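PDB 4IED: class D beta-lactamase from Fusobacterium nucleatum subsp. polymorphum, which probably hydrolyses beta-lactam antibiotics to substituted beta-amino acids, the reaction by which class D enzymes confer resistance. Local coordinates for residues I21-L27 with E241-E245; R100-K104 with D181-L185. All blocks are in the same frame, centred on the assembly; numbering follows the deposited sequence.

Interaction 1. Residues I21-L27 with E241-E245; sequences IFERKGL and EIVRE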
loop_
_atom_site.group_PDB
_atom_site.type_symbol
_atom_site.label_atom_id
_atom_site.label_comp_id
_atom_site.label_asym_id
_atom_site.label_seq_id
_atom_site.Cartn_x
_atom_site.Cartn_y
_atom_site.Cartn_z
ATOM N N ILE A 21 -21.181 6.597 3.318
ATOM C CA ILE A 21 -20.718 6.234 1.979
ATOM C C ILE A 21 -20.733 4.708 1.832
ATOM O O ILE A 21 -21.165 4.185 0.820
ATOM C CB ILE A 21 -19.390 6.900 1.595
ATOM C CG1 ILE A 21 -18.255 6.353 2.417
ATOM C CG2 ILE A 21 -19.446 8.396 1.811
ATOM C CD1 ILE A 21 -17.743 5.022 1.862
ATOM N N PHE A 22 -20.280 3.976 2.847
ATOM C CA PHE A 22 -20.287 2.534 2.768
ATOM C C PHE A 22 -21.698 1.970 2.604
ATOM O O PHE A 22 -21.935 1.058 1.808
ATOM C CB PHE A 22 -19.619 1.906 3.968
ATOM C CG PHE A 22 -18.128 1.704 3.820
ATOM C CD1 PHE A 22 -17.203 2.732 4.063
ATOM C CD2 PHE A 22 -17.638 0.458 3.470
ATOM C CE1 PHE A 22 -15.878 2.510 3.948
ATOM C CE2 PHE A 22 -16.276 0.256 3.355
ATOM C CZ PHE A 22 -15.357 1.298 3.633
ATOM N N GLU A 23 -22.608 2.566 3.329
ATOM C CA GLU A 23 -24.020 2.101 3.302
ATOM C C GLU A 23 -24.661 2.432 1.939
ATOM O O GLU A 23 -25.415 1.595 1.341
ATOM C CB GLU A 23 -24.833 2.671 4.488
ATOM C CG GLU A 23 -24.296 2.090 5.799
ATOM C CD GLU A 23 -25.163 2.286 7.048
ATOM O OE1 GLU A 23 -24.869 1.560 8.022
ATOM O OE2 GLU A 23 -26.140 3.122 7.069
ATOM N N ARG A 24 -24.331 3.611 1.402
ATOM C CA ARG A 24 -24.882 4.029 0.106
ATOM C C ARG A 24 -24.426 3.095 -1.030
ATOM O O ARG A 24 -25.209 2.699 -1.919
ATOM C CB ARG A 24 -24.479 5.470 -0.250
ATOM C CG ARG A 24 -25.121 5.933 -1.552
ATOM C CD ARG A 24 -24.408 7.131 -2.146
ATOM N NE ARG A 24 -23.825 7.985 -1.112
ATOM C CZ ARG A 24 -22.560 8.441 -1.093
ATOM N NH1 ARG A 24 -21.695 8.139 -2.060
ATOM N NH2 ARG A 24 -22.167 9.232 -0.103
ATOM N N LYS A 25 -23.127 2.792 -0.998
ATOM C CA LYS A 25 -22.494 1.976 -2.039
ATOM C C LYS A 25 -22.780 0.491 -1.820
ATOM O O LYS A 25 -22.539 -0.321 -2.693
ATOM C CB LYS A 25 -21.003 2.260 -2.084
ATOM C CG LYS A 25 -20.747 3.718 -2.452
ATOM C CD LYS A 25 -19.280 4.070 -2.368
ATOM C CE LYS A 25 -18.705 4.329 -3.736
ATOM N NZ LYS A 25 -18.496 5.777 -4.034
ATOM N N GLY A 26 -23.269 0.148 -0.627
ATOM C CA GLY A 26 -23.599 -1.226 -0.279
ATOM C C GLY A 26 -22.375 -2.130 -0.178
ATOM O O GLY A 26 -22.421 -3.305 -0.574
ATOM N N LEU A 27 -21.273 -1.598 0.336
ATOM C CA LEU A 27 -19.978 -2.336 0.388
ATOM C C LEU A 27 -19.618 -2.721 1.783
ATOM O O LEU A 27 -20.067 -2.056 2.766
ATOM C CB LEU A 27 -18.906 -1.479 -0.226
ATOM C CG LEU A 27 -19.073 -1.150 -1.700
ATOM C CD1 LEU A 27 -18.166 -0.013 -2.048
ATOM C CD2 LEU A 27 -18.772 -2.314 -2.590
ATOM N N GLU A 241 -12.332 5.808 -5.055
ATOM C CA GLU A 241 -13.496 6.682 -5.044
ATOM C C GLU A 241 -13.886 7.000 -3.617
ATOM O O GLU A 241 -14.136 8.168 -3.269
ATOM C CB GLU A 241 -14.662 6.023 -5.775
ATOM C CG GLU A 241 -14.518 6.072 -7.288
ATOM C CD GLU A 241 -15.625 5.320 -8.013
ATOM O OE1 GLU A 241 -16.654 4.907 -7.280
ATOM O OE2 GLU A 241 -15.515 5.170 -9.290
ATOM N N ILE A 242 -13.966 6.002 -2.732
ATOM C CA ILE A 242 -14.433 6.255 -1.384
ATOM C C ILE A 242 -13.436 7.132 -0.622
ATOM O O ILE A 242 -13.800 8.076 0.091
ATOM C CB ILE A 242 -14.684 4.916 -0.596
ATOM C CG1 ILE A 242 -15.902 4.240 -1.215
ATOM C CG2 ILE A 242 -14.774 5.162 0.907
ATOM C CD1 ILE A 242 -16.042 2.791 -0.844
ATOM N N VAL A 243 -12.154 6.787 -0.792
ATOM C CA VAL A 243 -11.129 7.642 -0.171
ATOM C C VAL A 243 -11.188 9.090 -0.621
ATOM O O VAL A 243 -11.221 10.022 0.242
ATOM C CB VAL A 243 -9.732 7.037 -0.387
ATOM C CG1 VAL A 243 -8.648 7.983 0.175
ATOM C CG2 VAL A 243 -9.640 5.694 0.310
ATOM N N ARG A 244 -11.325 9.311 -1.925
ATOM C CA ARG A 244 -11.427 10.720 -2.402
ATOM C C ARG A 244 -12.684 11.361 -1.926
ATOM O O ARG A 244 -12.718 12.550 -1.633
ATOM C CB ARG A 244 -11.299 10.711 -3.935
ATOM C CG ARG A 244 -9.928 10.489 -4.469
ATOM C CD ARG A 244 -9.826 10.452 -5.986
ATOM N NE ARG A 244 -8.455 10.454 -6.436
ATOM C CZ ARG A 244 -7.774 11.561 -6.680
ATOM N NH1 ARG A 244 -8.272 12.758 -6.478
ATOM N NH2 ARG A 244 -6.506 11.432 -7.084
ATOM N N GLU A 245 -13.809 10.631 -1.811
ATOM C CA GLU A 245 -15.066 11.261 -1.396
ATOM C C GLU A 245 -14.901 11.745 0.050
ATOM O O GLU A 245 -15.331 12.838 0.406
ATOM C CB GLU A 245 -16.254 10.282 -1.580
ATOM C CG GLU A 245 -16.682 10.167 -3.051
ATOM C CD GLU A 245 -17.902 9.320 -3.371
ATOM O OE1 GLU A 245 -18.873 9.352 -2.581
ATOM O OE2 GLU A 245 -17.866 8.713 -4.522
HETATM O O HOH W 1 -18.046 6.682 -6.302
#
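Ile21, on the last turns of helix 16-25, points at helix 238-249 and meets Ile242; its CA lies 7.1 Å from the CA of Ile242. Next comes Phe22, whose ring end swings in until CE1 is 4.2 Å from Ile242 CG2, while the ring also stacks with Tyr44 and reaches the sheet at Phe31, Ile226 and Leu228. Arg24 stretches along the outer margin, where NH1 donates to Glu245 OE1 at 3.1 Å in a salt bridge. Lys25 does two jobs. Its CD packs 3.6 Å from Ile242 CG1, and its NZ forms a salt bridge to Glu245 OE2 at 3.0 Å and a long one to Glu241 OE1 at 3.8 Å. Lys25 thus reaches both glutamates, one helical turn apart, while Glu245 also holds Arg24; the four form a salt-bridge network, and water 1 accepts from the lysine ammonium and donates to both carboxylates. Gly26, with positive phi, is the C' residue of a Schellman motif: Leu27 N bonds Phe22 O at 3.1 Å. The helix ends there and the chain swings toward helix 238-249, where Leu27 CD1 closes on Ile242 CD1 at 3.7 Å. The axes of helical segments 21-25 and 241-245 come within 11.4 Å, with 139° between their N-to-C directions. This pairing of N- and C-terminal helices against one face of the central antiparallel sheet belongs to the serine beta-lactamase/penicillin-binding protein fold.

Interaction 2. Residues R100-K104 with D181-L185; sequences RYAIK and DITIL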
loop_
_atom_site.group_PDB
_atom_site.type_symbol
_atom_site.label_atom_id
_atom_site.label_comp_id
_atom_site.label_asym_id
_atom_site.label_seq_id
_atom_site.Cartn_x
_atom_site.Cartn_y
_atom_site.Cartn_z
ATOM N N ARG A 100 10.700 2.517 -9.821
ATOM C CA ARG A 100 9.740 3.587 -9.969
ATOM C C ARG A 100 8.614 3.258 -10.910
ATOM O O ARG A 100 7.445 3.390 -10.551
ATOM C CB ARG A 100 10.449 4.869 -10.426
ATOM C CG ARG A 100 9.519 6.020 -10.667
ATOM C CD ARG A 100 10.227 7.247 -11.320
ATOM N NE ARG A 100 11.304 7.811 -10.476
ATOM C CZ ARG A 100 11.148 8.551 -9.387
ATOM N NH1 ARG A 100 9.909 8.920 -8.972
ATOM N NH2 ARG A 100 12.283 8.844 -8.739
ATOM N N TYR A 101 8.950 2.765 -12.108
ATOM C CA TYR A 101 7.925 2.364 -13.046
ATOM C C TYR A 101 7.207 1.170 -12.536
ATOM O O TYR A 101 5.955 1.078 -12.627
ATOM C CB TYR A 101 8.608 2.034 -14.359
ATOM C CG TYR A 101 7.589 1.556 -15.399
ATOM C CD1 TYR A 101 6.835 2.425 -16.118
ATOM C CD2 TYR A 101 7.448 0.208 -15.654
ATOM C CE1 TYR A 101 5.859 1.989 -17.030
ATOM C CE2 TYR A 101 6.479 -0.247 -16.576
ATOM C CZ TYR A 101 5.721 0.658 -17.227
ATOM O OH TYR A 101 4.771 0.336 -18.173
ATOM N N ALA A 102 7.963 0.233 -11.996
ATOM C CA ALA A 102 7.356 -1.042 -11.562
ATOM C C ALA A 102 6.246 -0.826 -10.508
ATOM O O ALA A 102 5.155 -1.423 -10.547
ATOM C CB ALA A 102 8.364 -1.969 -11.052
ATOM N N ILE A 103 6.457 0.076 -9.558
ATOM C CA ILE A 103 5.422 0.303 -8.528
ATOM C C ILE A 103 4.198 0.997 -9.114
ATOM O O ILE A 103 3.064 0.675 -8.746
ATOM C CB ILE A 103 5.965 0.966 -7.256
ATOM C CG1 ILE A 103 4.986 0.825 -6.086
ATOM C CG2 ILE A 103 6.225 2.492 -7.525
ATOM C CD1 ILE A 103 5.549 1.232 -4.720
ATOM N N LYS A 104 4.415 1.911 -10.082
ATOM C CA LYS A 104 3.365 2.677 -10.603
ATOM C C LYS A 104 2.357 1.828 -11.389
ATOM O O LYS A 104 1.141 2.092 -11.386
ATOM C CB LYS A 104 3.930 3.749 -11.541
ATOM C CG LYS A 104 4.549 4.910 -10.779
ATOM C CD LYS A 104 5.317 5.821 -11.729
ATOM C CE LYS A 104 5.967 7.031 -11.066
ATOM N NZ LYS A 104 5.005 8.093 -10.713
ATOM N N ASP A 181 8.656 9.472 -3.104
ATOM C CA ASP A 181 8.603 10.063 -4.413
ATOM C C ASP A 181 7.886 9.156 -5.435
ATOM O O ASP A 181 7.109 9.610 -6.262
ATOM C CB ASP A 181 9.989 10.349 -4.886
ATOM C CG ASP A 181 10.018 11.347 -6.031
ATOM O OD1 ASP A 181 9.745 12.564 -5.791
ATOM O OD2 ASP A 181 10.383 10.965 -7.178
ATOM N N ILE A 182 8.157 7.862 -5.403
ATOM C CA ILE A 182 7.548 6.922 -6.381
ATOM C C ILE A 182 6.079 6.673 -6.198
ATOM O O ILE A 182 5.435 6.208 -7.141
ATOM C CB ILE A 182 8.300 5.583 -6.429
ATOM C CG1 ILE A 182 8.109 4.740 -5.171
ATOM C CG2 ILE A 182 9.807 5.856 -6.754
ATOM C CD1 ILE A 182 8.894 3.474 -5.054
ATOM N N THR A 183 5.586 6.953 -5.005
ATOM C CA THR A 183 4.189 6.794 -4.664
ATOM C C THR A 183 3.317 8.029 -4.859
ATOM O O THR A 183 2.095 7.956 -4.538
ATOM C CB THR A 183 3.978 6.240 -3.245
ATOM O OG1 THR A 183 4.625 7.114 -2.306
ATOM C CG2 THR A 183 4.484 4.751 -3.070
ATOM N N ILE A 184 3.818 9.106 -5.449
ATOM C CA ILE A 184 3.030 10.271 -5.703
ATOM C C ILE A 184 1.943 9.916 -6.725
ATOM O O ILE A 184 2.272 9.485 -7.831
ATOM C CB ILE A 184 3.877 11.441 -6.187
ATOM C CG1 ILE A 184 4.851 11.851 -5.055
ATOM C CG2 ILE A 184 2.928 12.536 -6.584
ATOM C CD1 ILE A 184 5.889 12.862 -5.489
ATOM N N LEU A 185 0.714 10.228 -6.363
ATOM C CA LEU A 185 -0.431 10.041 -7.254
ATOM C C LEU A 185 -0.998 11.322 -7.799
ATOM O O LEU A 185 -1.169 11.483 -8.980
ATOM C CB LEU A 185 -1.501 9.264 -6.504
ATOM C CG LEU A 185 -1.180 7.815 -6.030
ATOM C CD1 LEU A 185 -2.353 7.297 -5.181
ATOM C CD2 LEU A 185 -0.768 6.899 -7.172
HETATM O O HOH W 2 6.835 9.713 -9.087
HETATM O O HOH W 3 3.315 7.139 -8.540
#
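This is a partly buried, mixed polar and apolar contact between helix 99-105 and the junction where helix 173-182 gives way to edge strand 184-187, joining the helical region to the margin of the sheet. Ile182 is the hub. Its CG1 lies 3.8 Å from Ile103 CG2, and its CG2 sits over one face of the Arg100 guanidinium, 3.8 Å from NH1. Ile103 CD1 also touches Thr183 CG2 at 4.0 Å, and Thr64 of helix 62-69 borders both isoleucines. At the edge of the guanidinium, Arg100 NH1 donates to Asp181 OD2 at 2.8 Å in a salt bridge, with a weak hydrogen bond from NH2 to the same oxygen at 3.2 Å; NE pairs with Asp77. Lys104 works through water instead. Its NZ donates to water 2, which donates to Asp181 O, and to water 3, which donates to the carbonyls Ile182 O and Ile184 O, each 2.7 Å from that water. Asp181 O and Ile182 O lie at the end of the helix, Ile184 O at the start of the strand. The chemistry implies that the lysine, by way of ordered water, meets hydrogen-bonding needs of the helix-to-strand turn, while one direct ion pair, Arg100 with Asp181, joins helix 99-105 to the end of helix 173-182.

Overall arrangement
Interaction 2 is nested, along the chain, inside the loop that interaction 1 closes; their centres lie 25 Å apart and they share no helix or strand. The centre of interaction 1 lies about 19 Å from the centre of the chain, that of interaction 2 about 11 Å, yet both are partly buried, with isoleucine in the middle of each and charged side chains beside it, some well covered by the partner segment. Between two helices, acidic and basic side chains form a salt-bridge network, part of which closes round one water; at the helix-to-strand turn, one ion pair crosses directly, and beside it two waters carry Lys104 to backbone carbonyls. One covers the sheet with terminal helices, the other links the edge strand to the helical region.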